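Local structure of lipopolysaccharide biosynthesis protein wbpB (Thermus thermophilus, 3O9Z) at residues P136-L141 against F189-W194; Y246-I249 against E254-E257. The protein probably catalyses an NAD-dependent sugar oxidation in the biosynthesis of 2,3-diacetamido-2,3-dideoxy-D-mannuronic acid, binding NAD and 2-oxoglutarate. All blocks are in the same frame, centred on the assembly; numbering follows the deposited sequence.

Interaction 1 (P136-L141 against F189-W194); sequences PSLLAL and FDLLAW
Across the contact, Leu138 O is the polar atom that meets the indole of Trp194, and the meeting is only a van der Waals one: Trp194 CZ3 lies 4.1 Å from it, coming in obliquely, and no hydrogen bond crosses between 136-141 and 189-194. The rest of the contact is apolar. The six-membered ring of Trp194 reaches across to the other helix, because CG stands opposite the backbone N (chi1 180°) and the indole is thrown out in that direction. Its outer rim then meets Leu139, whose CD2 sits near the ring plane at the edge, 3.9 Å from Trp194 CZ2 and equally near CH2. Leu138 adds a looser touch on the same rim, with its CB 4.3 Å from Trp194 CZ3. One turn back on the second helix, Leu191 reaches across beside the indole. The branches of Leu138 and Leu191 cross at about a right angle, with Leu138 CD1 3.9 Å from Leu191 CD1. Leu191 CD1 also lies in the indole plane at its edge, which places the ring between leucines of both helices. The segment axes come no closer than 11.8 Å and diverge by 29°, a spacing that long side chains must bridge; the two sides together bury 177 Å². Outside the pair, Lys142 makes a cation-pi contact with Trp194, and Asp190 forms a salt bridge with Arg133. Both helices cover one face of the sheet in the C-terminal alpha/beta domain of this Gfo/Idh/MocA-type dehydrogenase. With no hydrogen bond or salt bridge across it, the contact probably depends on shape and burial, and no directional bond between the segments fixes the helices' relative rotation.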
ATOM      1  N   PRO A 136      20.058   7.644  32.798  1.00 20.71           N
ATOM      2  CA  PRO A 136      20.792   7.837  34.045  1.00 23.31           C
ATOM      3  C   PRO A 136      20.417   9.092  34.838  1.00 21.92           C
ATOM      4  O   PRO A 136      20.444   9.046  36.069  1.00 23.14           O
ATOM      5  CB  PRO A 136      22.256   7.919  33.584  1.00 25.48           C
ATOM      6  CG  PRO A 136      22.268   7.102  32.336  1.00 26.57           C
ATOM      7  CD  PRO A 136      20.963   7.416  31.653  1.00 22.53           C
ATOM      8  N   SER A 137      20.055  10.188  34.166  1.00 20.27           N
ATOM      9  CA  SER A 137      19.715  11.411  34.894  1.00 21.93           C
ATOM     10  C   SER A 137      18.383  11.261  35.614  1.00 21.17           C
ATOM     11  O   SER A 137      18.139  11.862  36.665  1.00 22.57           O
ATOM     12  CB  SER A 137      19.592  12.587  33.921  1.00 23.40           C
ATOM     13  OG  SER A 137      20.868  12.972  33.451  1.00 29.42           O
ATOM     14  N   LEU A 138      17.503  10.488  34.996  1.00 18.94           N
ATOM     15  CA  LEU A 138      16.174  10.305  35.553  1.00 18.23           C
ATOM     16  C   LEU A 138      16.164   9.217  36.637  1.00 19.33           C
ATOM     17  O   LEU A 138      15.448   9.331  37.631  1.00 19.91           O
ATOM     18  CB  LEU A 138      15.158  10.034  34.422  1.00 18.93           C
ATOM     19  CG  LEU A 138      15.090  11.184  33.398  1.00 16.11           C
ATOM     20  CD1 LEU A 138      14.110  10.761  32.322  1.00 15.91           C
ATOM     21  CD2 LEU A 138      14.588  12.446  34.144  1.00 19.67           C
ATOM     22  N   LEU A 139      17.002   8.190  36.497  1.00 18.28           N
ATOM     23  CA  LEU A 139      17.230   7.275  37.611  1.00 18.28           C
ATOM     24  C   LEU A 139      17.796   8.032  38.815  1.00 18.18           C
ATOM     25  O   LEU A 139      17.402   7.752  39.947  1.00 20.87           O
ATOM     26  CB  LEU A 139      18.153   6.147  37.187  1.00 19.45           C
ATOM     27  CG  LEU A 139      17.572   5.015  36.345  1.00 20.10           C
ATOM     28  CD1 LEU A 139      18.703   4.244  35.643  1.00 20.67           C
ATOM     29  CD2 LEU A 139      16.727   4.097  37.209  1.00 21.03           C
ATOM     30  N   ALA A 140      18.718   8.955  38.576  1.00 21.26           N
ATOM     31  CA  ALA A 140      19.328   9.745  39.656  1.00 22.09           C
ATOM     32  C   ALA A 140      18.259  10.616  40.340  1.00 23.89           C
ATOM     33  O   ALA A 140      18.181  10.702  41.579  1.00 24.88           O
ATOM     34  CB  ALA A 140      20.484  10.581  39.108  1.00 24.29           C
ATOM     35  N   LEU A 141      17.429  11.269  39.529  1.00 23.41           N
ATOM     36  CA  LEU A 141      16.308  12.054  40.043  1.00 24.27           C
ATOM     37  C   LEU A 141      15.373  11.236  40.921  1.00 24.74           C
ATOM     38  O   LEU A 141      14.952  11.697  42.001  1.00 25.88           O
ATOM     39  CB  LEU A 141      15.545  12.685  38.875  1.00 23.05           C
ATOM     40  CG  LEU A 141      14.270  13.469  39.208  1.00 23.78           C
ATOM     41  CD1 LEU A 141      14.574  14.583  40.223  1.00 28.72           C
ATOM     42  CD2 LEU A 141      13.751  14.093  37.904  1.00 23.39           C
ATOM     43  N   PHE A 189       4.144  10.913  30.383  1.00 11.84           N
ATOM     44  CA  PHE A 189       3.091  10.428  31.292  1.00 12.92           C
ATOM     45  C   PHE A 189       3.665   9.239  32.064  1.00 13.33           C
ATOM     46  O   PHE A 189       3.425   9.085  33.280  1.00 14.00           O
ATOM     47  CB  PHE A 189       1.743  10.174  30.609  1.00 12.18           C
ATOM     48  CG  PHE A 189       1.105  11.435  30.114  1.00 12.01           C
ATOM     49  CD1 PHE A 189       0.710  12.437  30.995  1.00 11.97           C
ATOM     50  CD2 PHE A 189       0.898  11.629  28.763  1.00 14.48           C
ATOM     51  CE1 PHE A 189       0.149  13.603  30.513  1.00 13.85           C
ATOM     52  CE2 PHE A 189       0.298  12.775  28.299  1.00 15.32           C
ATOM     53  CZ  PHE A 189      -0.037  13.788  29.157  1.00 15.14           C
ATOM     54  N   ASP A 190       4.401   8.370  31.373  1.00 12.41           N
ATOM     55  CA  ASP A 190       5.002   7.231  32.035  1.00 13.11           C
ATOM     56  C   ASP A 190       6.098   7.615  33.022  1.00 13.32           C
ATOM     57  O   ASP A 190       6.155   7.064  34.141  1.00 13.69           O
ATOM     58  CB  ASP A 190       5.486   6.219  30.991  1.00 12.92           C
ATOM     59  CG  ASP A 190       6.051   4.996  31.651  1.00 13.39           C
ATOM     60  OD1 ASP A 190       5.221   4.133  32.034  1.00 16.34           O
ATOM     61  OD2 ASP A 190       7.285   4.991  31.841  1.00 14.43           O
ATOM     62  N   LEU A 191       6.944   8.578  32.657  1.00 13.64           N
ATOM     63  CA  LEU A 191       7.964   9.091  33.570  1.00 13.99           C
ATOM     64  C   LEU A 191       7.303   9.595  34.848  1.00 13.08           C
ATOM     65  O   LEU A 191       7.753   9.264  35.963  1.00 13.74           O
ATOM     66  CB  LEU A 191       8.730  10.248  32.891  1.00 14.74           C
ATOM     67  CG  LEU A 191       9.695  11.025  33.792  1.00 14.06           C
ATOM     68  CD1 LEU A 191      10.799  10.121  34.360  1.00 18.04           C
ATOM     69  CD2 LEU A 191      10.295  12.213  33.013  1.00 15.86           C
ATOM     70  N   LEU A 192       6.243  10.372  34.686  1.00 12.85           N
ATOM     71  CA  LEU A 192       5.571  10.954  35.849  1.00 13.37           C
ATOM     72  C   LEU A 192       4.884   9.898  36.698  1.00 13.24           C
ATOM     73  O   LEU A 192       4.911  10.017  37.928  1.00 15.08           O
ATOM     74  CB  LEU A 192       4.540  11.981  35.408  1.00 12.06           C
ATOM     75  CG  LEU A 192       5.168  13.216  34.741  1.00 12.53           C
ATOM     76  CD1 LEU A 192       4.069  14.042  34.049  1.00 14.60           C
ATOM     77  CD2 LEU A 192       6.021  14.103  35.700  1.00 14.19           C
ATOM     78  N   ALA A 193       4.282   8.874  36.095  1.00 13.21           N
ATOM     79  CA  ALA A 193       3.660   7.793  36.856  1.00 13.50           C
ATOM     80  C   ALA A 193       4.724   7.023  37.625  1.00 14.25           C
ATOM     81  O   ALA A 193       4.520   6.626  38.789  1.00 15.82           O
ATOM     82  CB  ALA A 193       2.838   6.865  35.908  1.00 14.55           C
ATOM     83  N   TRP A 194       5.834   6.733  36.965  1.00 14.53           N
ATOM     84  CA  TRP A 194       6.963   6.041  37.604  1.00 14.12           C
ATOM     85  C   TRP A 194       7.510   6.808  38.816  1.00 14.68           C
ATOM     86  O   TRP A 194       7.748   6.211  39.882  1.00 18.19           O
ATOM     87  CB  TRP A 194       8.053   5.854  36.539  1.00 16.93           C
ATOM     88  CG  TRP A 194       9.310   5.179  36.943  1.00 17.08           C
ATOM     89  CD1 TRP A 194       9.441   3.916  37.460  1.00 22.84           C
ATOM     90  CD2 TRP A 194      10.636   5.667  36.699  1.00 15.69           C
ATOM     91  NE1 TRP A 194      10.785   3.626  37.595  1.00 22.03           N
ATOM     92  CE2 TRP A 194      11.534   4.661  37.098  1.00 19.25           C
ATOM     93  CE3 TRP A 194      11.147   6.838  36.131  1.00 18.30           C
ATOM     94  CZ2 TRP A 194      12.922   4.827  37.027  1.00 20.23           C
ATOM     95  CZ3 TRP A 194      12.529   6.997  36.038  1.00 22.44           C
ATOM     96  CH2 TRP A 194      13.398   5.992  36.488  1.00 19.18           C
TER

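Interaction 2 (Y246-I249 against E254-E257); sequences YRSI and EEVE. With AKG (2-oxoglutaric acid), chain F.
Glu257 leans back over Arg247 and Tyr246 of the neighbouring strand. CB is near Arg247 O, CG comes 3.4 Å from Arg247 O and touches Tyr246 CE1 obliquely to the ring, and CD lies 3.3 Å from Arg247 O. The chain bends at chi2 (-71°), turning the carboxylate toward the backbone, and Glu257 OE1 accepts Arg247 N at 2.9 Å. The N-H points almost straight at the oxygen (178°) but arrives from above the carboxylate plane, 43° out of it. Ser259 OG bonds both this OE1 and Arg247 NH1, and so probably helps to position the arginine; OE2 is hydrogen-bonded just beyond the segment. Arg247 N thus takes a side-chain acceptor, while a backbone bond between Arg247 and Phe258 continues the pairing past Glu257. Farther along, Ile249 and Val256 form a hydrogen-bonded antiparallel pair, Ile249 N to Val256 O at 2.9 Å with the reverse bond equally long, while Ser248 and Glu257 are a non-hydrogen-bonded pair. On the same face as Glu257, the carboxylate of Glu255 takes two hydroxyl donors. Ser248 OG reaches the syn lone pair of Glu255 OE1 at 2.6 Å, and Tyr246 OH meets Glu255 OE2 at 2.8 Å on its syn side, which holds the group against rotation. Arg247 runs the other way, extended from CG to NE, and presents its guanidinium edge to 2-oxoglutarate. Arg247 NE donates to O4 of the ligand at 2.9 Å and Arg247 NH2 to ligand O3 at 3.0 Å, a two-pronged grip on the distal carboxylate. Tyr158 and Thr160 of strand 152-160 also bind the ligand. That strand flanks 245-251 on the side away from 254-257, the outermost strand within the chain, while helices 136-146 and 186-196 pack over the face carrying Ile249 and Val256.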
ATOM      1  N   TYR A 246      13.579  19.945  23.389  1.00 16.01           N
ATOM      2  CA  TYR A 246      13.716  20.432  24.750  1.00 16.18           C
ATOM      3  C   TYR A 246      12.835  19.540  25.611  1.00 15.25           C
ATOM      4  O   TYR A 246      11.610  19.609  25.525  1.00 15.68           O
ATOM      5  CB  TYR A 246      13.291  21.899  24.848  1.00 16.83           C
ATOM      6  CG  TYR A 246      13.374  22.449  26.261  1.00 17.16           C
ATOM      7  CD1 TYR A 246      14.610  22.549  26.900  1.00 20.69           C
ATOM      8  CD2 TYR A 246      12.238  22.846  26.950  1.00 15.47           C
ATOM      9  CE1 TYR A 246      14.699  23.027  28.203  1.00 24.20           C
ATOM     10  CE2 TYR A 246      12.319  23.353  28.252  1.00 19.50           C
ATOM     11  CZ  TYR A 246      13.557  23.434  28.859  1.00 23.76           C
ATOM     12  OH  TYR A 246      13.624  23.910  30.153  1.00 25.87           O
ATOM     13  N   ARG A 247      13.467  18.703  26.429  1.00 16.07           N
ATOM     14  CA  ARG A 247      12.771  17.726  27.255  1.00 15.13           C
ATOM     15  C   ARG A 247      13.197  17.912  28.688  1.00 16.83           C
ATOM     16  O   ARG A 247      14.333  17.577  29.052  1.00 16.79           O
ATOM     17  CB  ARG A 247      13.024  16.283  26.798  1.00 15.72           C
ATOM     18  CG  ARG A 247      12.655  15.979  25.340  1.00 14.14           C
ATOM     19  CD  ARG A 247      13.054  14.517  25.054  1.00 19.36           C
ATOM     20  NE  ARG A 247      12.948  14.136  23.648  1.00 20.82           N
ATOM     21  CZ  ARG A 247      13.962  14.147  22.787  1.00 19.72           C
ATOM     22  NH1 ARG A 247      15.143  14.651  23.169  1.00 22.44           N
ATOM     23  NH2 ARG A 247      13.797  13.683  21.549  1.00 19.17           N
ATOM     24  N   SER A 248      12.311  18.517  29.474  1.00 14.94           N
ATOM     25  CA  SER A 248      12.699  19.082  30.769  1.00 16.86           C
ATOM     26  C   SER A 248      11.697  18.665  31.839  1.00 15.46           C
ATOM     27  O   SER A 248      10.476  18.756  31.646  1.00 15.55           O
ATOM     28  CB  SER A 248      12.711  20.614  30.687  1.00 17.20           C
ATOM     29  OG  SER A 248      12.654  21.197  31.977  1.00 26.02           O
ATOM     30  N   ILE A 249      12.210  18.189  32.971  1.00 15.83           N
ATOM     31  CA  ILE A 249      11.393  18.031  34.183  1.00 15.64           C
ATOM     32  C   ILE A 249      11.968  18.938  35.262  1.00 16.15           C
ATOM     33  O   ILE A 249      13.156  18.836  35.639  1.00 18.23           O
ATOM     34  CB  ILE A 249      11.212  16.571  34.621  1.00 15.83           C
ATOM     35  CG1 ILE A 249      10.297  16.506  35.854  1.00 16.49           C
ATOM     36  CG2 ILE A 249      12.552  15.881  34.891  1.00 18.77           C
ATOM     37  CD1 ILE A 249       9.832  15.083  36.171  1.00 18.33           C
ATOM     38  N   GLU A 254      14.069  22.909  40.445  1.00 34.83           N
ATOM     39  CA  GLU A 254      15.323  22.353  39.928  1.00 34.38           C
ATOM     40  C   GLU A 254      15.136  21.658  38.582  1.00 31.83           C
ATOM     41  O   GLU A 254      14.322  20.740  38.486  1.00 32.91           O
ATOM     42  CB  GLU A 254      15.795  21.251  40.859  1.00 37.33           C
ATOM     43  CG  GLU A 254      16.131  21.739  42.244  1.00 43.92           C
ATOM     44  CD  GLU A 254      17.011  20.736  42.949  1.00 55.37           C
ATOM     45  OE1 GLU A 254      17.008  19.572  42.487  1.00 58.71           O
ATOM     46  OE2 GLU A 254      17.701  21.110  43.925  1.00 56.41           O
ATOM     47  N   GLU A 255      16.035  21.939  37.646  1.00 28.10           N
ATOM     48  CA  GLU A 255      15.887  21.571  36.242  1.00 26.77           C
ATOM     49  C   GLU A 255      16.641  20.290  35.881  1.00 26.11           C
ATOM     50  O   GLU A 255      17.856  20.195  36.070  1.00 27.04           O
ATOM     51  CB  GLU A 255      16.390  22.755  35.400  1.00 28.72           C
ATOM     52  CG  GLU A 255      16.775  22.466  33.950  1.00 33.56           C
ATOM     53  CD  GLU A 255      15.536  22.281  33.097  1.00 37.61           C
ATOM     54  OE1 GLU A 255      14.584  21.716  33.665  1.00 40.98           O
ATOM     55  OE2 GLU A 255      15.496  22.706  31.919  1.00 35.81           O
ATOM     56  N   VAL A 256      15.957  19.302  35.310  1.00 23.76           N
ATOM     57  CA  VAL A 256      16.663  18.196  34.639  1.00 22.99           C
ATOM     58  C   VAL A 256      16.265  18.153  33.164  1.00 20.96           C
ATOM     59  O   VAL A 256      15.104  17.878  32.859  1.00 20.43           O
ATOM     60  CB  VAL A 256      16.391  16.852  35.349  1.00 22.35           C
ATOM     61  CG1 VAL A 256      17.015  15.654  34.602  1.00 21.53           C
ATOM     62  CG2 VAL A 256      16.920  16.877  36.796  1.00 25.61           C
ATOM     63  N   GLU A 257      17.205  18.452  32.260  1.00 20.33           N
ATOM     64  CA  GLU A 257      16.944  18.347  30.820  1.00 19.40           C
ATOM     65  C   GLU A 257      17.527  17.013  30.382  1.00 21.16           C
ATOM     66  O   GLU A 257      18.717  16.779  30.608  1.00 23.92           O
ATOM     67  CB  GLU A 257      17.539  19.520  30.005  1.00 20.34           C
ATOM     68  CG  GLU A 257      16.839  19.818  28.648  1.00 19.29           C
ATOM     69  CD  GLU A 257      17.061  18.780  27.553  1.00 21.21           C
ATOM     70  OE1 GLU A 257      16.347  18.833  26.510  1.00 20.09           O
ATOM     71  OE2 GLU A 257      17.958  17.918  27.733  1.00 23.20           O
TER
HETATM   72  C1  AKG F 312       8.370   8.910  18.774  1.00 18.98           C
HETATM   73  O1  AKG F 312       8.681   9.711  17.854  1.00 17.27           O
HETATM   74  O2  AKG F 312       7.484   8.062  18.625  1.00 17.74           O
HETATM   75  C2  AKG F 312       9.098   8.840  20.023  1.00 21.25           C
HETATM   76  O5  AKG F 312       8.743   8.023  20.869  1.00 16.24           O
HETATM   77  C3  AKG F 312      10.249   9.773  20.292  1.00 17.38           C
HETATM   78  C4  AKG F 312       9.703  10.974  21.063  1.00 18.14           C
HETATM   79  C5  AKG F 312      10.715  12.086  21.252  1.00 16.67           C
HETATM   80  O3  AKG F 312      11.395  12.465  20.280  1.00 17.36           O
HETATM   81  O4  AKG F 312      10.852  12.595  22.367  1.00 17.20           O

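How the interactions relate
Along the chain, interaction 1 is complete before interaction 2 begins, and their centres lie 11 Å apart. They belong to two layers of one alpha/beta domain: helices 136-146 and 186-196 in the first, and the hairpin 245-251/254-257 at one margin of the six-stranded sheet in the second. The layers touch directly, Leu141 CD2 lying 3.7 Å from Ile249 CG2 and Leu138 CD2 4.0 Å from Val256 CG1, while Leu192 meets Ile249 from the second helix. Ile249 is thus common ground for both helices. Two residues before it, Arg247 binds 2-oxoglutarate; the Leu138 side chain is about 11 Å from that ligand, so the helix packing lies near the pocket without lining it.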